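Long-range contacts in USP37 protein (Homo sapiens, PDB 3U12), which is probably a cysteine-type deubiquitinase that removes ubiquitin from proteins, represented here by its pleckstrin homology (PH) domain: residues 26-31 with 56-61; 20-25 with 41-46. One frame throughout, in Å; residues are numbered along the deposited sequence. Where two conformers were deposited one is given.

Interaction 1. Residues 26-31 with 56-61; sequences IRIRSM and VHYNTG
Ile26 meets Tyr58 and Val56 with its methyl CG2: with CG1 beside the backbone N (chi1 -69°), CG2 stands anti to that N, on the side of Tyr58. From there CG2 reaches CE1 of the Tyr58 ring at 4.0 Å, the two side chains slanting across each other, and it brushes Val56 CG1 at 4.2 Å. CD1 comes only loosely near His57 O, and the Ile26 side chain also packs on Phe43 of the intervening strand. The carbonyl of Ile26 is bridged to Tyr58 by a water, which donates to Ile26 O at 2.9 Å and lies 2.6 Å from Tyr58 OH. Strands 26-30 and 56-58 are not paired: their axes come no closer than 9.6 Å and run at 129°. Strand 39-48 hydrogen-bonds to both neighbours, and the curl of the N-terminal sheet of the PH fold brings the flanking strands' side chains together over it. At Ile28, the tip methyl CD1 does the touching. It meets Val56 CG1 tip to tip at 3.8 Å and lies 3.5 Å from Tyr58 OH, the Ile28 and Tyr58 side chains set at a slant. Phe67 and Leu98 pack on both Ile28 and Val56. Tyr58 lies at the mouth of this apolar cluster, where Lys39 makes a cation-pi contact with it; beyond it a type I turn from Tyr58 to Gly61 closes through Gly61 N and Tyr58 O at 3.2 Å. An alanine at Tyr58 is likely to uncover the Ile26 and Ile28 methyls and leave the bridging water without its phenol partner, while Lys39 loses its ring.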
# COMPACT_ATOMS: atom_id res chain seq x y z
N ILE A 26 4.08 -8.18 -3.13
CA ILE A 26 3.16 -7.74 -2.08
C ILE A 26 2.85 -8.86 -1.08
O ILE A 26 2.58 -9.98 -1.47
CB ILE A 26 1.85 -7.17 -2.73
CG1 ILE A 26 2.14 -5.83 -3.46
CG2 ILE A 26 0.71 -7.00 -1.67
CD1 ILE A 26 0.96 -5.34 -4.38
N ARG A 27 2.85 -8.51 0.23
CA ARG A 27 2.51 -9.42 1.32
C ARG A 27 1.53 -8.65 2.20
O ARG A 27 1.77 -7.49 2.51
CB ARG A 27 3.76 -9.80 2.12
CG ARG A 27 3.82 -11.26 2.50
CD ARG A 27 4.72 -11.49 3.70
NE ARG A 27 3.99 -11.28 4.95
CZ ARG A 27 4.33 -10.41 5.90
NH1 ARG A 27 5.43 -9.67 5.75
NH2 ARG A 27 3.60 -10.28 6.99
N ILE A 28 0.42 -9.29 2.58
CA ILE A 28 -0.58 -8.63 3.42
C ILE A 28 -0.93 -9.50 4.64
O ILE A 28 -0.96 -10.73 4.54
CB ILE A 28 -1.85 -8.27 2.57
CG1 ILE A 28 -1.51 -7.25 1.44
CG2 ILE A 28 -3.01 -7.72 3.44
CD1 ILE A 28 -2.54 -7.16 0.41
N ARG A 29 -1.19 -8.85 5.78
CA ARG A 29 -1.65 -9.50 7.00
C ARG A 29 -2.94 -8.74 7.36
O ARG A 29 -2.89 -7.57 7.72
CB ARG A 29 -0.58 -9.44 8.10
CG ARG A 29 -1.04 -9.92 9.48
CD ARG A 29 0.10 -10.09 10.48
NE ARG A 29 0.97 -8.91 10.59
CZ ARG A 29 0.73 -7.87 11.38
NH1 ARG A 29 -0.36 -7.83 12.13
NH2 ARG A 29 1.58 -6.85 11.42
N SER A 30 -4.10 -9.39 7.16
CA SER A 30 -5.41 -8.80 7.46
C SER A 30 -6.45 -9.85 7.67
O SER A 30 -6.27 -11.01 7.30
CB SER A 30 -5.86 -7.84 6.33
OG SER A 30 -6.21 -8.57 5.17
N MSE A 31 -7.56 -9.46 8.29
CA MSE A 31 -8.72 -10.31 8.54
C MSE A 31 -9.30 -10.79 7.19
O MSE A 31 -9.64 -11.97 7.06
CB MSE A 31 -9.78 -9.50 9.31
CG MSE A 31 -9.47 -9.35 10.79
SE MSE A 31 -9.65 -11.06 11.71
CE MSE A 31 -11.60 -11.05 12.09
N VAL A 56 -5.47 -3.40 -4.19
CA VAL A 56 -4.37 -4.35 -4.35
C VAL A 56 -4.72 -5.25 -5.54
O VAL A 56 -5.68 -6.02 -5.48
CB VAL A 56 -4.13 -5.18 -3.05
CG1 VAL A 56 -3.06 -6.25 -3.27
CG2 VAL A 56 -3.77 -4.27 -1.88
N HIS A 57 -3.97 -5.12 -6.63
CA HIS A 57 -4.15 -5.96 -7.83
C HIS A 57 -2.97 -6.92 -7.87
O HIS A 57 -1.82 -6.51 -7.65
CB HIS A 57 -4.06 -5.12 -9.11
CG HIS A 57 -5.18 -4.16 -9.37
ND1 HIS A 57 -5.08 -2.83 -9.02
CD2 HIS A 57 -6.30 -4.33 -10.12
CE1 HIS A 57 -6.15 -2.24 -9.51
NE2 HIS A 57 -6.93 -3.11 -10.17
N TYR A 58 -3.23 -8.17 -8.20
CA TYR A 58 -2.17 -9.16 -8.36
C TYR A 58 -2.02 -9.48 -9.83
O TYR A 58 -3.01 -9.48 -10.56
CB TYR A 58 -2.46 -10.43 -7.57
CG TYR A 58 -2.44 -10.22 -6.07
CD1 TYR A 58 -1.28 -9.78 -5.42
CD2 TYR A 58 -3.55 -10.52 -5.29
CE1 TYR A 58 -1.26 -9.58 -4.04
CE2 TYR A 58 -3.54 -10.34 -3.91
CZ TYR A 58 -2.38 -9.90 -3.29
OH TYR A 58 -2.37 -9.70 -1.93
N ASN A 59 -0.77 -9.73 -10.26
CA ASN A 59 -0.47 -10.14 -11.64
C ASN A 59 -1.22 -11.41 -12.02
O ASN A 59 -1.71 -11.47 -13.13
CB ASN A 59 1.03 -10.36 -11.84
CG ASN A 59 1.85 -9.11 -11.93
OD1 ASN A 59 1.44 -8.01 -11.56
ND2 ASN A 59 3.06 -9.26 -12.43
N THR A 60 -1.35 -12.39 -11.09
CA THR A 60 -2.04 -13.67 -11.33
C THR A 60 -3.55 -13.51 -11.56
O THR A 60 -4.18 -14.42 -12.08
CB THR A 60 -1.77 -14.70 -10.22
OG1 THR A 60 -1.80 -14.07 -8.95
CG2 THR A 60 -0.46 -15.45 -10.41
N GLY A 61 -4.12 -12.36 -11.19
CA GLY A 61 -5.54 -12.10 -11.39
C GLY A 61 -6.37 -12.17 -10.13
O GLY A 61 -5.87 -11.88 -9.04
O HOH W 1 -0.13 -10.78 -1.06

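Interaction 2. Residues 20-25 with 41-46; sequences LKIHGP and GSFEIV
Strand 21-23 runs antiparallel to strand 41-46 (axes 4.6 Å apart, 167°), and five backbone hydrogen bonds join residues 20-24 to 41-45. Ile22 and Phe43 form a hydrogen-bonded pair, in which Ile22 N to Phe43 O and Phe43 N to Ile22 O are both 2.9 Å, and Ile45 N binds Leu20 O just as closely. At the far end Gly24 and Gly41 pair too, but Gly41 N approaches Gly24 O from above the carbonyl plane, as the chain turns a corner there into strand 25-30; the backbone conformation of Gly24 would press a side chain against the preceding carbonyl. On the buried face Ile22 CG1, held between its own backbone N and carbonyl carbon (chi1 53°), lies 4.0 Å from Phe43 CB, where the two side chains slant past each other. Ile100 packs on both, while Met111 of the C-terminal helix reaches Ile22. Leu20 lies beside Ile45 and points the same way, its CB 3.7 Å from Ile45 CG1, and Phe114 of that helix touches both. This is the capping of a PH beta-barrel end by its C-terminal helix. The opposite face carries Lys21, His23, Ser42 and Glu44. Ser42 CB sits over a face of the His23 imidazole, a CH-pi contact 4.0 Å from the ring centroid. The extended chain of Lys21 passes CE by Ser42 OG, and its CG rests against Glu44 CB. Lys21 NZ and Glu44 OE2 stand 4.6 Å apart, too far for a salt bridge. A water takes a hydrogen bond from Lys21 NZ and gives one to Glu44 OE2, and the opposite charges probably strengthen this indirect link, so the polar face adds a solvent-mediated tie beside the direct backbone ladder.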
# COMPACT_ATOMS: atom_id res chain seq x y z
N LEU A 20 -1.65 7.40 -8.73
CA LEU A 20 -0.65 6.94 -7.78
C LEU A 20 -0.74 5.44 -7.76
O LEU A 20 -1.70 4.89 -7.22
CB LEU A 20 -0.92 7.51 -6.39
CG LEU A 20 -0.70 8.99 -6.17
CD1 LEU A 20 -1.87 9.60 -5.45
CD2 LEU A 20 0.58 9.21 -5.38
N LYS A 21 0.25 4.78 -8.37
CA LYS A 21 0.27 3.32 -8.48
C LYS A 21 1.69 2.85 -8.42
O LYS A 21 2.54 3.38 -9.13
CB LYS A 21 -0.38 2.90 -9.81
CG LYS A 21 -0.61 1.40 -9.96
CD LYS A 21 -1.20 1.13 -11.33
CE LYS A 21 -1.67 -0.28 -11.50
NZ LYS A 21 -2.12 -0.50 -12.89
N ILE A 22 1.98 1.87 -7.54
CA ILE A 22 3.34 1.33 -7.41
C ILE A 22 3.28 -0.18 -7.53
O ILE A 22 2.28 -0.78 -7.14
CB ILE A 22 4.05 1.82 -6.12
CG1 ILE A 22 3.18 1.56 -4.86
CG2 ILE A 22 4.45 3.34 -6.25
CD1 ILE A 22 3.99 1.65 -3.56
N HIS A 23 4.37 -0.78 -8.01
CA HIS A 23 4.49 -2.20 -8.34
C HIS A 23 5.60 -2.92 -7.58
O HIS A 23 6.65 -2.34 -7.34
CB HIS A 23 4.76 -2.32 -9.85
CG HIS A 23 3.73 -1.65 -10.71
ND1 HIS A 23 2.71 -2.37 -11.32
CD2 HIS A 23 3.59 -0.34 -11.02
CE1 HIS A 23 1.99 -1.48 -11.97
NE2 HIS A 23 2.47 -0.25 -11.81
N GLY A 24 5.38 -4.21 -7.31
CA GLY A 24 6.37 -5.05 -6.65
C GLY A 24 5.78 -6.23 -5.91
O GLY A 24 4.56 -6.33 -5.81
N PRO A 25 6.62 -7.13 -5.35
CA PRO A 25 6.06 -8.22 -4.54
C PRO A 25 5.27 -7.64 -3.36
O PRO A 25 5.72 -6.68 -2.71
CB PRO A 25 7.30 -9.00 -4.09
CG PRO A 25 8.39 -8.59 -5.04
CD PRO A 25 8.10 -7.16 -5.34
N GLY A 41 2.47 -7.65 -7.73
CA GLY A 41 1.27 -6.88 -8.02
C GLY A 41 1.44 -5.40 -7.89
O GLY A 41 2.55 -4.90 -8.03
N SER A 42 0.35 -4.67 -7.59
CA SER A 42 0.43 -3.24 -7.45
C SER A 42 -0.53 -2.72 -6.38
O SER A 42 -1.52 -3.40 -6.06
CB SER A 42 0.13 -2.58 -8.80
OG SER A 42 -1.24 -2.73 -9.13
N PHE A 43 -0.20 -1.54 -5.81
CA PHE A 43 -1.02 -0.73 -4.92
C PHE A 43 -1.46 0.45 -5.79
O PHE A 43 -0.61 1.10 -6.40
CB PHE A 43 -0.21 -0.17 -3.74
CG PHE A 43 0.11 -1.13 -2.61
CD1 PHE A 43 -0.41 -2.42 -2.61
CD2 PHE A 43 0.90 -0.73 -1.55
CE1 PHE A 43 -0.08 -3.31 -1.57
CE2 PHE A 43 1.20 -1.61 -0.50
CZ PHE A 43 0.74 -2.90 -0.54
N GLU A 44 -2.75 0.74 -5.84
CA GLU A 44 -3.26 1.87 -6.65
C GLU A 44 -4.18 2.69 -5.78
O GLU A 44 -5.03 2.13 -5.09
CB GLU A 44 -4.07 1.32 -7.84
CG GLU A 44 -4.61 2.37 -8.80
CD GLU A 44 -5.37 1.83 -9.99
OE1 GLU A 44 -6.15 0.86 -9.82
OE2 GLU A 44 -5.23 2.40 -11.09
N ILE A 45 -4.06 4.02 -5.86
CA ILE A 45 -4.97 4.86 -5.09
C ILE A 45 -6.27 5.06 -5.89
O ILE A 45 -6.21 5.38 -7.08
CB ILE A 45 -4.32 6.23 -4.76
CG1 ILE A 45 -3.08 6.10 -3.80
CG2 ILE A 45 -5.35 7.22 -4.18
CD1 ILE A 45 -3.32 5.34 -2.43
N VAL A 46 -7.43 4.93 -5.21
CA VAL A 46 -8.74 5.22 -5.82
C VAL A 46 -9.52 6.18 -4.88
O VAL A 46 -9.14 6.30 -3.73
CB VAL A 46 -9.59 3.96 -6.17
CG1 VAL A 46 -8.89 3.09 -7.21
CG2 VAL A 46 -9.97 3.17 -4.92
O HOH W 2 -4.30 6.26 -8.90
O HOH W 3 -4.56 1.20 -13.32

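Strand 39-48 ties the two contacts together: in interaction 2 it is one of the partners, and in interaction 1 it is the strand between the partners. His57 O, probably hydrogen-bonded to Ser42 N, and Ile26 CD1, which packs on the backbone of Gly41 and Ser42, join them directly. Interaction 1 is the more buried, a small apolar cluster inside the curled sheet, with one bridging water near its edge. Interaction 2 is partly buried and larger, 455 against 185 Å², and draws on backbone hydrogen bonds. Its inner face continues the core towards helix 105-119, whereas its outer face is polar.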